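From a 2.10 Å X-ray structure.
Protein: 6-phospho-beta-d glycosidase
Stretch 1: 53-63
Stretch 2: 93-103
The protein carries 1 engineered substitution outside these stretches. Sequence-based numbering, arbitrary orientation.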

ATOM      1  N   ASP A  53      12.448  -2.580 -14.549  1.00 26.80           N
ATOM      2  CA  ASP A  53      13.322  -1.697 -15.318  1.00 27.94           C
ATOM      3  C   ASP A  53      12.781  -0.239 -15.430  1.00 29.43           C
ATOM      4  O   ASP A  53      13.105   0.497 -16.386  1.00 26.75           O
ATOM      5  CB  ASP A  53      13.593  -2.296 -16.732  1.00 29.71           C
ATOM      6  CG  ASP A  53      14.748  -1.612 -17.473  1.00 33.03           C
ATOM      7  OD1 ASP A  53      15.711  -1.216 -16.731  1.00 31.79           O
ATOM      8  OD2 ASP A  53      14.672  -1.484 -18.779  1.00 34.16           O
ATOM      9  N   ALA A  54      11.985   0.177 -14.450  1.00 29.58           N
ATOM     10  CA  ALA A  54      11.502   1.562 -14.422  1.00 29.84           C
ATOM     11  C   ALA A  54      12.639   2.591 -14.245  1.00 27.81           C
ATOM     12  O   ALA A  54      12.503   3.751 -14.687  1.00 27.27           O
ATOM     13  CB  ALA A  54      10.426   1.743 -13.373  1.00 28.37           C
ATOM     14  N   TYR A  55      13.761   2.199 -13.640  1.00 24.93           N
ATOM     15  CA  TYR A  55      14.903   3.079 -13.635  1.00 25.65           C
ATOM     16  C   TYR A  55      15.186   3.661 -15.062  1.00 28.70           C
ATOM     17  O   TYR A  55      15.423   4.887 -15.227  1.00 26.87           O
ATOM     18  CB  TYR A  55      16.158   2.461 -13.009  1.00 27.61           C
ATOM     19  CG  TYR A  55      17.317   3.448 -12.979  1.00 29.94           C
ATOM     20  CD1 TYR A  55      17.428   4.380 -11.963  1.00 30.57           C
ATOM     21  CD2 TYR A  55      18.273   3.490 -14.013  1.00 34.49           C
ATOM     22  CE1 TYR A  55      18.437   5.336 -11.975  1.00 30.27           C
ATOM     23  CE2 TYR A  55      19.313   4.414 -13.992  1.00 31.83           C
ATOM     24  CZ  TYR A  55      19.378   5.342 -12.970  1.00 32.85           C
ATOM     25  OH  TYR A  55      20.408   6.301 -12.908  1.00 37.15           O
ATOM     26  N   HIS A  56      15.116   2.783 -16.079  1.00 27.51           N
ATOM     27  CA  HIS A  56      15.364   3.163 -17.444  1.00 26.94           C
ATOM     28  C   HIS A  56      14.098   3.571 -18.184  1.00 28.19           C
ATOM     29  O   HIS A  56      14.128   4.514 -18.953  1.00 32.70           O
ATOM     30  CB  HIS A  56      16.066   2.028 -18.170  1.00 29.28           C
ATOM     31  CG  HIS A  56      17.418   1.690 -17.615  1.00 27.59           C
ATOM     32  ND1 HIS A  56      17.683   0.500 -16.973  1.00 29.10           N
ATOM     33  CD2 HIS A  56      18.598   2.345 -17.686  1.00 28.72           C
ATOM     34  CE1 HIS A  56      18.964   0.464 -16.639  1.00 27.87           C
ATOM     35  NE2 HIS A  56      19.541   1.571 -17.054  1.00 29.70           N
ATOM     36  N   GLN A  57      12.981   2.919 -17.934  1.00 25.68           N
ATOM     37  CA  GLN A  57      11.789   3.073 -18.771  1.00 28.25           C
ATOM     38  C   GLN A  57      10.650   3.943 -18.237  1.00 26.12           C
ATOM     39  O   GLN A  57       9.593   3.969 -18.831  1.00 25.47           O
ATOM     40  CB  GLN A  57      11.230   1.668 -19.066  1.00 28.66           C
ATOM     41  CG  GLN A  57      12.190   0.823 -19.902  1.00 30.22           C
ATOM     42  CD  GLN A  57      11.477  -0.370 -20.541  1.00 33.02           C
ATOM     43  OE1 GLN A  57      10.476  -0.196 -21.232  1.00 34.89           O
ATOM     44  NE2 GLN A  57      11.945  -1.577 -20.267  1.00 33.02           N
ATOM     45  N   ILE A  58      10.832   4.644 -17.133  1.00 24.82           N
ATOM     46  CA  ILE A  58       9.764   5.453 -16.590  1.00 26.46           C
ATOM     47  C   ILE A  58       9.176   6.426 -17.607  1.00 27.57           C
ATOM     48  O   ILE A  58       7.925   6.546 -17.715  1.00 31.83           O
ATOM     49  CB  ILE A  58      10.146   6.121 -15.217  1.00 26.68           C
ATOM     50  CG1 ILE A  58       8.892   6.687 -14.546  1.00 29.44           C
ATOM     51  CG2 ILE A  58      11.202   7.181 -15.424  1.00 28.87           C
ATOM     52  CD1 ILE A  58       7.834   5.673 -14.221  1.00 28.81           C
ATOM     53  N   GLU A  59      10.015   7.101 -18.371  1.00 31.50           N
ATOM     54  CA  GLU A  59       9.498   8.094 -19.349  1.00 34.41           C
ATOM     55  C   GLU A  59       8.641   7.407 -20.396  1.00 34.04           C
ATOM     56  O   GLU A  59       7.494   7.790 -20.598  1.00 32.49           O
ATOM     57  CB  GLU A  59      10.614   8.817 -20.127  1.00 36.47           C
ATOM     58  CG  GLU A  59      11.369   9.865 -19.364  1.00 35.79           C
ATOM     59  CD  GLU A  59      12.521   9.303 -18.565  1.00 38.68           C
ATOM     60  OE1 GLU A  59      12.712   8.037 -18.489  1.00 37.24           O
ATOM     61  OE2 GLU A  59      13.211  10.164 -17.974  1.00 41.77           O
ATOM     62  N   SER A  60       9.176   6.353 -21.029  1.00 32.78           N
ATOM     63  CA  SER A  60       8.368   5.638 -22.056  1.00 32.54           C
ATOM     64  C   SER A  60       7.137   4.956 -21.462  1.00 30.03           C
ATOM     65  O   SER A  60       6.063   4.986 -22.085  1.00 32.31           O
ATOM     66  CB  SER A  60       9.195   4.631 -22.848  1.00 33.07           C
ATOM     67  OG  SER A  60       9.763   3.708 -21.959  1.00 35.06           O
ATOM     68  N   ASP A  61       7.240   4.429 -20.232  1.00 28.50           N
ATOM     69  CA  ASP A  61       6.064   3.889 -19.494  1.00 27.30           C
ATOM     70  C   ASP A  61       4.971   4.948 -19.303  1.00 29.35           C
ATOM     71  O   ASP A  61       3.755   4.692 -19.532  1.00 30.82           O
ATOM     72  CB  ASP A  61       6.477   3.401 -18.087  1.00 32.96           C
ATOM     73  CG  ASP A  61       7.200   2.019 -18.083  1.00 37.51           C
ATOM     74  OD1 ASP A  61       7.389   1.416 -19.188  1.00 34.76           O
ATOM     75  OD2 ASP A  61       7.565   1.533 -16.959  1.00 38.08           O
ATOM     76  N   LEU A  62       5.359   6.144 -18.846  1.00 27.58           N
ATOM     77  CA  LEU A  62       4.298   7.168 -18.593  1.00 28.84           C
ATOM     78  C   LEU A  62       3.653   7.656 -19.912  1.00 29.09           C
ATOM     79  O   LEU A  62       2.462   7.857 -19.991  1.00 29.36           O
ATOM     80  CB  LEU A  62       4.835   8.336 -17.782  1.00 28.53           C
ATOM     81  CG  LEU A  62       5.178   7.900 -16.339  1.00 27.96           C
ATOM     82  CD1 LEU A  62       6.069   8.951 -15.756  1.00 29.33           C
ATOM     83  CD2 LEU A  62       3.927   7.727 -15.487  1.00 29.55           C
ATOM     84  N   THR A  63       4.451   7.726 -20.958  1.00 30.48           N
ATOM     85  CA  THR A  63       3.928   7.994 -22.273  1.00 32.36           C
ATOM     86  C   THR A  63       2.884   6.922 -22.654  1.00 30.44           C
ATOM     87  O   THR A  63       1.771   7.264 -23.062  1.00 26.96           O
ATOM     88  CB  THR A  63       5.078   8.145 -23.307  1.00 34.16           C
ATOM     89  OG1 THR A  63       5.864   9.266 -22.941  1.00 34.30           O
ATOM     90  CG2 THR A  63       4.555   8.372 -24.711  1.00 34.59           C
ATOM     91  N   PRO A  93      23.082  12.339  -5.383  1.00 31.00           N
ATOM     92  CA  PRO A  93      22.738  13.132  -6.586  1.00 30.28           C
ATOM     93  C   PRO A  93      22.069  12.338  -7.695  1.00 27.39           C
ATOM     94  O   PRO A  93      21.199  12.903  -8.352  1.00 25.61           O
ATOM     95  CB  PRO A  93      24.118  13.646  -7.077  1.00 33.76           C
ATOM     96  CG  PRO A  93      24.976  13.603  -5.901  1.00 34.62           C
ATOM     97  CD  PRO A  93      24.517  12.439  -5.065  1.00 32.32           C
ATOM     98  N   ASP A  94      22.416  11.059  -7.901  1.00 28.50           N
ATOM     99  CA  ASP A  94      21.728  10.284  -8.954  1.00 29.69           C
ATOM    100  C   ASP A  94      20.265   9.963  -8.575  1.00 24.94           C
ATOM    101  O   ASP A  94      19.392   9.953  -9.426  1.00 23.81           O
ATOM    102  CB  ASP A  94      22.447   8.989  -9.433  1.00 35.02           C
ATOM    103  CG  ASP A  94      21.742   8.398 -10.762  1.00 44.76           C
ATOM    104  OD1 ASP A  94      20.692   7.666 -10.706  1.00 46.57           O
ATOM    105  OD2 ASP A  94      22.183   8.760 -11.889  1.00 48.19           O
ATOM    106  N   GLY A  95      20.002   9.714  -7.310  1.00 24.93           N
ATOM    107  CA  GLY A  95      18.608   9.498  -6.879  1.00 26.03           C
ATOM    108  C   GLY A  95      17.712  10.711  -7.046  1.00 25.12           C
ATOM    109  O   GLY A  95      16.554  10.588  -7.476  1.00 30.06           O
ATOM    110  N   LEU A  96      18.249  11.878  -6.720  1.00 24.39           N
ATOM    111  CA  LEU A  96      17.537  13.127  -6.908  1.00 25.71           C
ATOM    112  C   LEU A  96      17.216  13.317  -8.395  1.00 24.74           C
ATOM    113  O   LEU A  96      16.050  13.546  -8.734  1.00 26.52           O
ATOM    114  CB  LEU A  96      18.389  14.312  -6.389  1.00 27.00           C
ATOM    115  CG  LEU A  96      17.839  15.713  -6.542  1.00 26.22           C
ATOM    116  CD1 LEU A  96      16.515  15.749  -5.778  1.00 28.23           C
ATOM    117  CD2 LEU A  96      18.893  16.825  -6.167  1.00 26.34           C
ATOM    118  N   ALA A  97      18.230  13.218  -9.266  1.00 27.39           N
ATOM    119  CA  ALA A  97      18.017  13.285 -10.738  1.00 28.62           C
ATOM    120  C   ALA A  97      17.009  12.226 -11.175  1.00 28.13           C
ATOM    121  O   ALA A  97      16.205  12.525 -12.029  1.00 28.87           O
ATOM    122  CB  ALA A  97      19.326  13.098 -11.513  1.00 28.46           C
ATOM    123  N   TYR A  98      17.022  11.018 -10.554  1.00 27.95           N
ATOM    124  CA  TYR A  98      16.043   9.961 -10.912  1.00 26.80           C
ATOM    125  C   TYR A  98      14.587  10.361 -10.579  1.00 25.85           C
ATOM    126  O   TYR A  98      13.710  10.259 -11.423  1.00 25.71           O
ATOM    127  CB  TYR A  98      16.364   8.545 -10.351  1.00 25.30           C
ATOM    128  CG  TYR A  98      15.284   7.583 -10.751  1.00 25.25           C
ATOM    129  CD1 TYR A  98      15.144   7.175 -12.076  1.00 26.48           C
ATOM    130  CD2 TYR A  98      14.322   7.157  -9.848  1.00 26.17           C
ATOM    131  CE1 TYR A  98      14.107   6.355 -12.471  1.00 26.71           C
ATOM    132  CE2 TYR A  98      13.290   6.330 -10.230  1.00 25.12           C
ATOM    133  CZ  TYR A  98      13.185   5.923 -11.544  1.00 26.18           C
ATOM    134  OH  TYR A  98      12.128   5.125 -11.942  1.00 23.96           O
ATOM    135  N   TYR A  99      14.323  10.843  -9.375  1.00 26.11           N
ATOM    136  CA  TYR A  99      12.943  11.182  -8.978  1.00 25.77           C
ATOM    137  C   TYR A  99      12.473  12.483  -9.703  1.00 24.93           C
ATOM    138  O   TYR A  99      11.284  12.639 -10.072  1.00 25.25           O
ATOM    139  CB  TYR A  99      12.773  11.168  -7.433  1.00 23.46           C
ATOM    140  CG  TYR A  99      12.848   9.742  -6.923  1.00 25.47           C
ATOM    141  CD1 TYR A  99      11.869   8.824  -7.288  1.00 24.45           C
ATOM    142  CD2 TYR A  99      13.929   9.285  -6.117  1.00 26.43           C
ATOM    143  CE1 TYR A  99      11.939   7.516  -6.885  1.00 26.32           C
ATOM    144  CE2 TYR A  99      14.010   7.970  -5.712  1.00 27.36           C
ATOM    145  CZ  TYR A  99      13.028   7.091  -6.110  1.00 27.23           C
ATOM    146  OH  TYR A  99      13.097   5.756  -5.769  1.00 27.75           O
ATOM    147  N   ASN A 100      13.435  13.341 -10.048  1.00 27.40           N
ATOM    148  CA  ASN A 100      13.091  14.484 -10.903  1.00 27.10           C
ATOM    149  C   ASN A 100      12.644  14.005 -12.305  1.00 30.37           C
ATOM    150  O   ASN A 100      11.669  14.539 -12.815  1.00 32.40           O
ATOM    151  CB  ASN A 100      14.185  15.537 -10.923  1.00 26.01           C
ATOM    152  CG  ASN A 100      14.106  16.476  -9.722  1.00 27.83           C
ATOM    153  OD1 ASN A 100      13.005  16.820  -9.270  1.00 25.47           O
ATOM    154  ND2 ASN A 100      15.284  16.863  -9.167  1.00 27.89           N
ATOM    155  N   ARG A 101      13.286  12.962 -12.852  1.00 31.06           N
ATOM    156  CA  ARG A 101      12.865  12.360 -14.150  1.00 30.28           C
ATOM    157  C   ARG A 101      11.437  11.817 -14.019  1.00 29.51           C
ATOM    158  O   ARG A 101      10.592  12.153 -14.822  1.00 30.30           O
ATOM    159  CB  ARG A 101      13.810  11.231 -14.625  1.00 30.82           C
ATOM    160  CG  ARG A 101      15.097  11.624 -15.330  1.00 34.38           C
ATOM    161  CD  ARG A 101      16.042  10.422 -15.611  1.00 31.61           C
ATOM    162  NE  ARG A 101      15.348   9.299 -16.276  1.00 36.04           N
ATOM    163  CZ  ARG A 101      15.583   7.990 -16.051  1.00 34.13           C
ATOM    164  NH1 ARG A 101      16.518   7.584 -15.212  1.00 35.12           N
ATOM    165  NH2 ARG A 101      14.887   7.083 -16.692  1.00 35.26           N
ATOM    166  N   VAL A 102      11.159  11.037 -12.969  1.00 28.40           N
ATOM    167  CA  VAL A 102       9.843  10.468 -12.765  1.00 26.67           C
ATOM    168  C   VAL A 102       8.755  11.554 -12.705  1.00 25.75           C
ATOM    169  O   VAL A 102       7.700  11.488 -13.349  1.00 25.10           O
ATOM    170  CB  VAL A 102       9.755   9.650 -11.417  1.00 25.00           C
ATOM    171  CG1 VAL A 102       8.361   9.121 -11.247  1.00 23.57           C
ATOM    172  CG2 VAL A 102      10.747   8.509 -11.358  1.00 27.29           C
ATOM    173  N   ILE A 103       8.961  12.511 -11.836  1.00 25.71           N
ATOM    174  CA  ILE A 103       7.948  13.554 -11.656  1.00 24.55           C
ATOM    175  C   ILE A 103       7.762  14.432 -12.928  1.00 27.59           C
ATOM    176  O   ILE A 103       6.610  14.736 -13.346  1.00 28.59           O
ATOM    177  CB  ILE A 103       8.324  14.422 -10.431  1.00 25.44           C
ATOM    178  CG1 ILE A 103       8.189  13.560  -9.119  1.00 25.44           C
ATOM    179  CG2 ILE A 103       7.499  15.738 -10.392  1.00 23.79           C
ATOM    180  CD1 ILE A 103       9.123  13.971  -8.029  1.00 26.26           C
TER
HETATM  181  O   HOH W   1      18.432   9.118 -13.451  1.00 36.71           O
HETATM  182  O   HOH W   2      11.693  12.757 -17.188  1.00 32.39           O

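Two helices running nearly side by side, their axes 14° apart and 9.4 Å at closest approach, illustrate how one arginine can tie a helix pair together through both a charge and a main-chain carbonyl. Arg101 meets Glu59 in a two-pronged salt bridge: NE donates to OE2 of Glu59 at 2.9 Å and NH2 to OE1 at 3.0 Å, both bonds nearly straight. The same guanidinium reaches the carbonyl of Tyr55, with Arg101 NH2 and NH1 lying 2.7 and 2.9 Å from Tyr55 O. These angles are more bent, as expected when two donors converge on one acceptor. Tyr55 O has no helical bond from Glu59 N, at the kink in the helix, and it is this carbonyl that the arginine binds.

The hydroxyl of Tyr55 extends the polar network, donating to Asp94 OD1 at 2.6 Å. Its CA-to-CB bond points sideways, yet the long side chain carries the ring end to the partner helix. Water 1 links Arg101 NH1 to Tyr55 OH, the latter weakly.

Packing fills the remainder. The Tyr55 and Tyr98 rings are near parallel (21°) but slid apart, with CD1 of Tyr55 3.6 Å from CD1 of Tyr98. Deeper in, Ile58 CG1 rests 4.1 Å from Val102 CG2, where the backbones come closest.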